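Local coordinates for 3-methyladenine dna-glycosylase (Archaeoglobus fulgidus, PDB 2JHN), which belongs to the HhH-GPD superfamily of base excision DNA repair proteins, mostly helical DNA glycosylases, and also carries a TATA-box binding protein-like domain, at residues T163-L175 with A185-L197. The protein carries 1 engineered substitution. Residues are numbered along the deposited sequence; the frame is centred on the assembly and turned at random.
Sequences TQEAILKAGVEGL and AELIVEIAKEENL
L197 CD2 covers one face of the side-chain amide of Q164, while the carbonyl oxygens of A192 and E194 meet its nitrogen edge, at one end of an antiparallel helical hairpin in the HhH-GPD domain. L197 CD2 sits 4.1 Å from Q164 CD on that face. Both acceptor oxygens lie in the plane of the amide: Q164 NE2 donates to A192 O at 2.8 Å and to E194 O at 2.8 Å. The two bonds differ at the acceptor, since the amide approaches E194 O in the carbonyl plane but stands above that of A192, with a C=O...N angle of 117°. Using both N-H groups fixes the rotation of the amide, and a water donates a hydrogen bond to Q164 OE1 (2.6 Å) and a second to E194 O, and accepts one from L197 N.

These bonds fasten that end of the hairpin, in which the segments 164-175 and 185-192 of its two helices run antiparallel, their axes at 165°. Next along the interface, L168 reaches in with CD2 against A192 CB (3.6 Å), while I167 CG2 packs against both A192 CB and I188 CG2. I167 also touches F119, and I188 touches I127, both of helix 118-127.

V189 is a knob set among L168, G171, V172 and L175. Helix 164-177 is kinked there, G171 having a positive phi of 68° and the nitrogens of V172 and E173 lacking bonds to the preceding turn. V189 CG2, anti to its own carbonyl carbon, enters this bend and comes within 3.7 Å of V172 N. V172 in turn sends CG2 against E186 CG (3.8 Å), the aliphatic part of a glutamate whose carboxylate forms a salt bridge with R182. Towards the turn between the helices, L175 CB meets A185 CB at 3.7 Å.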
ATOM      1  N   THR A 163      -8.336  -9.295  11.381  1.00 17.14           N
ATOM      2  CA  THR A 163      -8.259  -8.390  12.529  1.00 18.21           C
ATOM      3  C   THR A 163      -7.136  -8.886  13.436  1.00 17.61           C
ATOM      4  O   THR A 163      -6.702 -10.025  13.304  1.00 15.93           O
ATOM      5  CB  THR A 163      -9.576  -8.374  13.356  1.00 18.99           C
ATOM      6  OG1 THR A 163      -9.854  -9.705  13.811  1.00 18.77           O
ATOM      7  CG2 THR A 163     -10.764  -7.829  12.527  1.00 19.84           C
ATOM      8  N   GLN A 164      -6.665  -8.038  14.358  1.00 17.95           N
ATOM      9  CA  GLN A 164      -5.654  -8.489  15.330  1.00 17.93           C
ATOM     10  C   GLN A 164      -6.156  -9.703  16.120  1.00 18.53           C
ATOM     11  O   GLN A 164      -5.420 -10.658  16.325  1.00 18.13           O
ATOM     12  CB  GLN A 164      -5.218  -7.349  16.257  1.00 18.22           C
ATOM     13  CG  GLN A 164      -4.577  -6.178  15.495  1.00 18.34           C
ATOM     14  CD  GLN A 164      -4.187  -5.042  16.399  1.00 17.70           C
ATOM     15  OE1 GLN A 164      -4.433  -3.877  16.087  1.00 18.20           O
ATOM     16  NE2 GLN A 164      -3.555  -5.370  17.537  1.00 17.66           N
ATOM     17  N   GLU A 165      -7.433  -9.664  16.482  1.00 19.69           N
ATOM     18  CA  GLU A 165      -8.120 -10.776  17.182  1.00 21.71           C
ATOM     19  C   GLU A 165      -8.089 -12.111  16.444  1.00 20.32           C
ATOM     20  O   GLU A 165      -7.816 -13.146  17.049  1.00 19.86           O
ATOM     21  CB  GLU A 165      -9.572 -10.374  17.481  1.00 21.90           C
ATOM     22  CG  GLU A 165      -9.696  -9.296  18.541  1.00 27.00           C
ATOM     23  CD  GLU A 165      -9.765  -7.864  17.984  1.00 33.13           C
ATOM     24  OE1 GLU A 165      -9.421  -7.610  16.793  1.00 33.31           O
ATOM     25  OE2 GLU A 165     -10.175  -6.972  18.759  1.00 35.16           O
ATOM     26  N   ALA A 166      -8.357 -12.062  15.132  1.00 19.73           N
ATOM     27  CA  ALA A 166      -8.364 -13.225  14.249  1.00 19.11           C
ATOM     28  C   ALA A 166      -6.977 -13.846  14.140  1.00 18.85           C
ATOM     29  O   ALA A 166      -6.840 -15.065  14.108  1.00 18.66           O
ATOM     30  CB  ALA A 166      -8.894 -12.834  12.856  1.00 18.87           C
ATOM     31  N   ILE A 167      -5.952 -12.990  14.091  1.00 18.14           N
ATOM     32  CA  ILE A 167      -4.548 -13.420  14.081  1.00 18.21           C
ATOM     33  C   ILE A 167      -4.105 -14.106  15.380  1.00 18.54           C
ATOM     34  O   ILE A 167      -3.405 -15.130  15.354  1.00 17.79           O
ATOM     35  CB  ILE A 167      -3.609 -12.222  13.728  1.00 18.18           C
ATOM     36  CG1 ILE A 167      -3.853 -11.806  12.271  1.00 16.64           C
ATOM     37  CG2 ILE A 167      -2.123 -12.568  13.971  1.00 17.90           C
ATOM     38  CD1 ILE A 167      -3.608 -12.932  11.225  1.00 16.83           C
ATOM     39  N   LEU A 168      -4.516 -13.536  16.506  1.00 19.28           N
ATOM     40  CA  LEU A 168      -4.200 -14.130  17.796  1.00 21.25           C
ATOM     41  C   LEU A 168      -4.804 -15.539  17.884  1.00 22.65           C
ATOM     42  O   LEU A 168      -4.144 -16.478  18.347  1.00 23.59           O
ATOM     43  CB  LEU A 168      -4.674 -13.213  18.938  1.00 21.06           C
ATOM     44  CG  LEU A 168      -3.871 -11.902  19.101  1.00 22.91           C
ATOM     45  CD1 LEU A 168      -4.462 -11.075  20.223  1.00 24.60           C
ATOM     46  CD2 LEU A 168      -2.373 -12.150  19.338  1.00 24.90           C
ATOM     47  N   LYS A 169      -6.028 -15.682  17.384  1.00 23.89           N
ATOM     48  CA  LYS A 169      -6.702 -16.983  17.287  1.00 24.92           C
ATOM     49  C   LYS A 169      -6.001 -17.943  16.319  1.00 25.05           C
ATOM     50  O   LYS A 169      -5.786 -19.104  16.649  1.00 24.61           O
ATOM     51  CB  LYS A 169      -8.192 -16.820  16.938  1.00 25.57           C
ATOM     52  CG  LYS A 169      -8.954 -18.174  16.753  1.00 27.41           C
ATOM     53  CD  LYS A 169      -8.895 -19.084  18.017  1.00 31.05           C
ATOM     54  CE  LYS A 169      -9.399 -20.515  17.710  1.00 30.41           C
ATOM     55  NZ  LYS A 169      -8.924 -21.550  18.681  1.00 31.04           N
ATOM     56  N   ALA A 170      -5.618 -17.462  15.136  1.00 24.49           N
ATOM     57  CA  ALA A 170      -4.847 -18.272  14.185  1.00 24.74           C
ATOM     58  C   ALA A 170      -3.581 -18.804  14.839  1.00 24.92           C
ATOM     59  O   ALA A 170      -3.206 -19.959  14.631  1.00 25.40           O
ATOM     60  CB  ALA A 170      -4.484 -17.427  12.905  1.00 23.46           C
ATOM     61  N   GLY A 171      -2.922 -17.944  15.626  1.00 24.91           N
ATOM     62  CA  GLY A 171      -1.675 -18.290  16.318  1.00 23.79           C
ATOM     63  C   GLY A 171      -0.494 -18.507  15.400  1.00 23.26           C
ATOM     64  O   GLY A 171      -0.625 -18.464  14.171  1.00 23.35           O
ATOM     65  N   VAL A 172       0.679 -18.732  15.988  1.00 22.91           N
ATOM     66  CA  VAL A 172       1.870 -19.033  15.180  1.00 22.58           C
ATOM     67  C   VAL A 172       1.619 -20.200  14.220  1.00 22.30           C
ATOM     68  O   VAL A 172       1.919 -20.114  13.036  1.00 22.13           O
ATOM     69  CB  VAL A 172       3.136 -19.315  16.059  1.00 22.98           C
ATOM     70  CG1 VAL A 172       4.264 -19.949  15.223  1.00 22.90           C
ATOM     71  CG2 VAL A 172       3.601 -18.036  16.748  1.00 23.32           C
ATOM     72  N   GLU A 173       1.073 -21.308  14.725  1.00 22.59           N
ATOM     73  CA  GLU A 173       0.924 -22.488  13.874  1.00 22.29           C
ATOM     74  C   GLU A 173      -0.054 -22.307  12.714  1.00 21.54           C
ATOM     75  O   GLU A 173       0.149 -22.867  11.645  1.00 21.16           O
ATOM     76  CB  GLU A 173       0.534 -23.733  14.699  1.00 23.43           C
ATOM     77  CG  GLU A 173       1.696 -24.330  15.493  1.00 25.82           C
ATOM     78  CD  GLU A 173       2.917 -24.649  14.623  1.00 31.47           C
ATOM     79  OE1 GLU A 173       2.768 -25.235  13.511  1.00 33.66           O
ATOM     80  OE2 GLU A 173       4.034 -24.302  15.074  1.00 33.96           O
ATOM     81  N   GLY A 174      -1.115 -21.544  12.934  1.00 21.35           N
ATOM     82  CA  GLY A 174      -2.120 -21.289  11.880  1.00 21.05           C
ATOM     83  C   GLY A 174      -1.523 -20.487  10.730  1.00 20.66           C
ATOM     84  O   GLY A 174      -1.780 -20.766   9.562  1.00 19.76           O
ATOM     85  N   LEU A 175      -0.701 -19.491  11.075  1.00 20.94           N
ATOM     86  CA  LEU A 175       0.051 -18.716  10.086  1.00 21.81           C
ATOM     87  C   LEU A 175       1.090 -19.570   9.356  1.00 21.96           C
ATOM     88  O   LEU A 175       1.219 -19.444   8.143  1.00 21.57           O
ATOM     89  CB  LEU A 175       0.708 -17.464  10.719  1.00 21.20           C
ATOM     90  CG  LEU A 175      -0.247 -16.467  11.395  1.00 22.57           C
ATOM     91  CD1 LEU A 175       0.516 -15.240  11.891  1.00 20.86           C
ATOM     92  CD2 LEU A 175      -1.411 -16.052  10.509  1.00 24.11           C
ATOM     93  N   ALA A 185       5.607 -15.623  11.387  1.00 21.65           N
ATOM     94  CA  ALA A 185       4.406 -15.943  12.163  1.00 21.09           C
ATOM     95  C   ALA A 185       4.513 -15.463  13.593  1.00 20.91           C
ATOM     96  O   ALA A 185       3.598 -14.847  14.121  1.00 19.40           O
ATOM     97  CB  ALA A 185       4.101 -17.463  12.110  1.00 22.01           C
ATOM     98  N   GLU A 186       5.658 -15.718  14.216  1.00 20.68           N
ATOM     99  CA  GLU A 186       5.924 -15.265  15.562  1.00 21.76           C
ATOM    100  C   GLU A 186       5.867 -13.738  15.726  1.00 20.59           C
ATOM    101  O   GLU A 186       5.287 -13.232  16.671  1.00 20.41           O
ATOM    102  CB  GLU A 186       7.294 -15.787  15.997  1.00 22.56           C
ATOM    103  CG  GLU A 186       7.265 -17.239  16.398  1.00 27.45           C
ATOM    104  CD  GLU A 186       8.551 -17.694  17.062  1.00 33.99           C
ATOM    105  OE1 GLU A 186       9.607 -17.056  16.825  1.00 36.91           O
ATOM    106  OE2 GLU A 186       8.497 -18.695  17.813  1.00 35.57           O
ATOM    107  N   LEU A 187       6.465 -13.019  14.779  1.00 20.61           N
ATOM    108  CA  LEU A 187       6.501 -11.562  14.840  1.00 19.51           C
ATOM    109  C   LEU A 187       5.100 -10.943  14.609  1.00 18.55           C
ATOM    110  O   LEU A 187       4.706 -10.007  15.306  1.00 17.84           O
ATOM    111  CB  LEU A 187       7.535 -11.037  13.846  1.00 20.36           C
ATOM    112  CG  LEU A 187       7.872  -9.541  13.848  1.00 21.12           C
ATOM    113  CD1 LEU A 187       8.241  -9.049  15.253  1.00 21.16           C
ATOM    114  CD2 LEU A 187       8.975  -9.255  12.827  1.00 20.24           C
ATOM    115  N   ILE A 188       4.359 -11.476  13.639  1.00 17.32           N
ATOM    116  CA  ILE A 188       2.998 -11.002  13.358  1.00 18.07           C
ATOM    117  C   ILE A 188       2.092 -11.202  14.582  1.00 18.20           C
ATOM    118  O   ILE A 188       1.362 -10.303  14.986  1.00 18.32           O
ATOM    119  CB  ILE A 188       2.434 -11.620  12.052  1.00 16.84           C
ATOM    120  CG1 ILE A 188       3.241 -11.072  10.853  1.00 18.19           C
ATOM    121  CG2 ILE A 188       0.911 -11.337  11.927  1.00 16.47           C
ATOM    122  CD1 ILE A 188       2.964 -11.737   9.534  1.00 15.97           C
ATOM    123  N   VAL A 189       2.178 -12.374  15.212  1.00 19.17           N
ATOM    124  CA  VAL A 189       1.408 -12.603  16.434  1.00 18.94           C
ATOM    125  C   VAL A 189       1.811 -11.577  17.515  1.00 18.54           C
ATOM    126  O   VAL A 189       0.960 -10.978  18.171  1.00 18.29           O
ATOM    127  CB  VAL A 189       1.523 -14.078  16.905  1.00 19.65           C
ATOM    128  CG1 VAL A 189       0.940 -14.251  18.320  1.00 20.55           C
ATOM    129  CG2 VAL A 189       0.816 -15.007  15.913  1.00 20.70           C
ATOM    130  N   GLU A 190       3.109 -11.327  17.645  1.00 18.98           N
ATOM    131  CA  GLU A 190       3.635 -10.316  18.570  1.00 19.34           C
ATOM    132  C   GLU A 190       3.000  -8.921  18.357  1.00 18.48           C
ATOM    133  O   GLU A 190       2.503  -8.279  19.292  1.00 17.60           O
ATOM    134  CB  GLU A 190       5.163 -10.254  18.436  1.00 19.44           C
ATOM    135  CG  GLU A 190       5.876  -9.588  19.601  1.00 22.10           C
ATOM    136  CD  GLU A 190       7.413  -9.509  19.435  1.00 22.51           C
ATOM    137  OE1 GLU A 190       8.024 -10.340  18.712  1.00 28.05           O
ATOM    138  OE2 GLU A 190       8.012  -8.614  20.075  1.00 28.96           O
ATOM    139  N   ILE A 191       2.981  -8.485  17.102  1.00 17.02           N
ATOM    140  CA  ILE A 191       2.376  -7.219  16.730  1.00 16.49           C
ATOM    141  C   ILE A 191       0.868  -7.213  17.027  1.00 15.60           C
ATOM    142  O   ILE A 191       0.318  -6.207  17.497  1.00 15.30           O
ATOM    143  CB  ILE A 191       2.680  -6.889  15.235  1.00 16.37           C
ATOM    144  CG1 ILE A 191       4.209  -6.718  14.993  1.00 16.71           C
ATOM    145  CG2 ILE A 191       1.838  -5.710  14.755  1.00 16.51           C
ATOM    146  CD1 ILE A 191       4.800  -5.460  15.587  1.00 19.06           C
ATOM    147  N   ALA A 192       0.204  -8.348  16.794  1.00 16.37           N
ATOM    148  CA  ALA A 192      -1.251  -8.463  17.049  1.00 15.95           C
ATOM    149  C   ALA A 192      -1.672  -8.187  18.513  1.00 16.82           C
ATOM    150  O   ALA A 192      -2.794  -7.732  18.793  1.00 16.28           O
ATOM    151  CB  ALA A 192      -1.773  -9.850  16.575  1.00 15.72           C
ATOM    152  N   LYS A 193      -0.769  -8.471  19.440  1.00 17.58           N
ATOM    153  CA  LYS A 193      -0.985  -8.165  20.873  1.00 18.59           C
ATOM    154  C   LYS A 193      -0.993  -6.670  21.240  1.00 19.06           C
ATOM    155  O   LYS A 193      -1.420  -6.293  22.335  1.00 17.98           O
ATOM    156  CB  LYS A 193       0.075  -8.896  21.712  1.00 19.20           C
ATOM    157  CG  LYS A 193      -0.086 -10.401  21.698  1.00 21.12           C
ATOM    158  CD  LYS A 193       1.048 -11.096  22.442  1.00 25.67           C
ATOM    159  CE  LYS A 193       0.932 -12.600  22.321  1.00 28.23           C
ATOM    160  NZ  LYS A 193       2.039 -13.271  23.059  1.00 32.50           N
ATOM    161  N   GLU A 194      -0.509  -5.812  20.339  1.00 18.49           N
ATOM    162  CA  GLU A 194      -0.385  -4.380  20.629  1.00 19.09           C
ATOM    163  C   GLU A 194      -1.733  -3.679  20.610  1.00 20.14           C
ATOM    164  O   GLU A 194      -2.534  -3.870  19.698  1.00 20.86           O
ATOM    165  CB  GLU A 194       0.583  -3.708  19.642  1.00 19.43           C
ATOM    166  CG  GLU A 194       2.012  -4.229  19.723  1.00 18.60           C
ATOM    167  CD  GLU A 194       2.730  -3.726  20.972  1.00 19.54           C
ATOM    168  OE1 GLU A 194       3.003  -2.516  21.081  1.00 20.72           O
ATOM    169  OE2 GLU A 194       2.986  -4.533  21.871  1.00 24.66           O
ATOM    170  N   GLU A 195      -1.990  -2.870  21.631  1.00 20.47           N
ATOM    171  CA  GLU A 195      -3.213  -2.080  21.699  1.00 21.60           C
ATOM    172  C   GLU A 195      -3.008  -0.739  21.014  1.00 20.78           C
ATOM    173  O   GLU A 195      -1.870  -0.271  20.897  1.00 21.63           O
ATOM    174  CB  GLU A 195      -3.606  -1.840  23.162  1.00 22.70           C
ATOM    175  CG  GLU A 195      -4.173  -3.068  23.831  0.70 25.43           C
ATOM    176  CD  GLU A 195      -5.667  -3.169  23.656  0.70 29.30           C
ATOM    177  OE1 GLU A 195      -6.249  -2.367  22.883  0.70 30.90           O
ATOM    178  OE2 GLU A 195      -6.269  -4.050  24.300  0.70 32.09           O
ATOM    179  N   ASN A 196      -4.114  -0.133  20.576  1.00 20.40           N
ATOM    180  CA  ASN A 196      -4.134   1.222  20.009  1.00 20.01           C
ATOM    181  C   ASN A 196      -3.221   1.399  18.790  1.00 19.01           C
ATOM    182  O   ASN A 196      -2.694   2.478  18.525  1.00 18.18           O
ATOM    183  CB  ASN A 196      -3.830   2.273  21.095  1.00 20.44           C
ATOM    184  CG  ASN A 196      -4.783   2.156  22.297  1.00 21.27           C
ATOM    185  OD1 ASN A 196      -6.001   2.173  22.134  1.00 23.47           O
ATOM    186  ND2 ASN A 196      -4.222   2.045  23.497  1.00 24.68           N
ATOM    187  N   LEU A 197      -3.006   0.309  18.068  1.00 18.98           N
ATOM    188  CA  LEU A 197      -2.050   0.330  16.968  1.00 18.20           C
ATOM    189  C   LEU A 197      -2.416   1.319  15.838  1.00 18.01           C
ATOM    190  O   LEU A 197      -1.532   1.956  15.246  1.00 16.76           O
ATOM    191  CB  LEU A 197      -1.833  -1.123  16.482  1.00 18.52           C
ATOM    192  CG  LEU A 197      -0.668  -1.537  15.614  1.00 20.41           C
ATOM    193  CD1 LEU A 197       0.696  -1.153  16.214  1.00 18.50           C
ATOM    194  CD2 LEU A 197      -0.788  -3.039  15.408  1.00 17.61           C
TER
HETATM  195  O   HOH W   1      -4.728  -2.190  18.069  1.00 25.65           O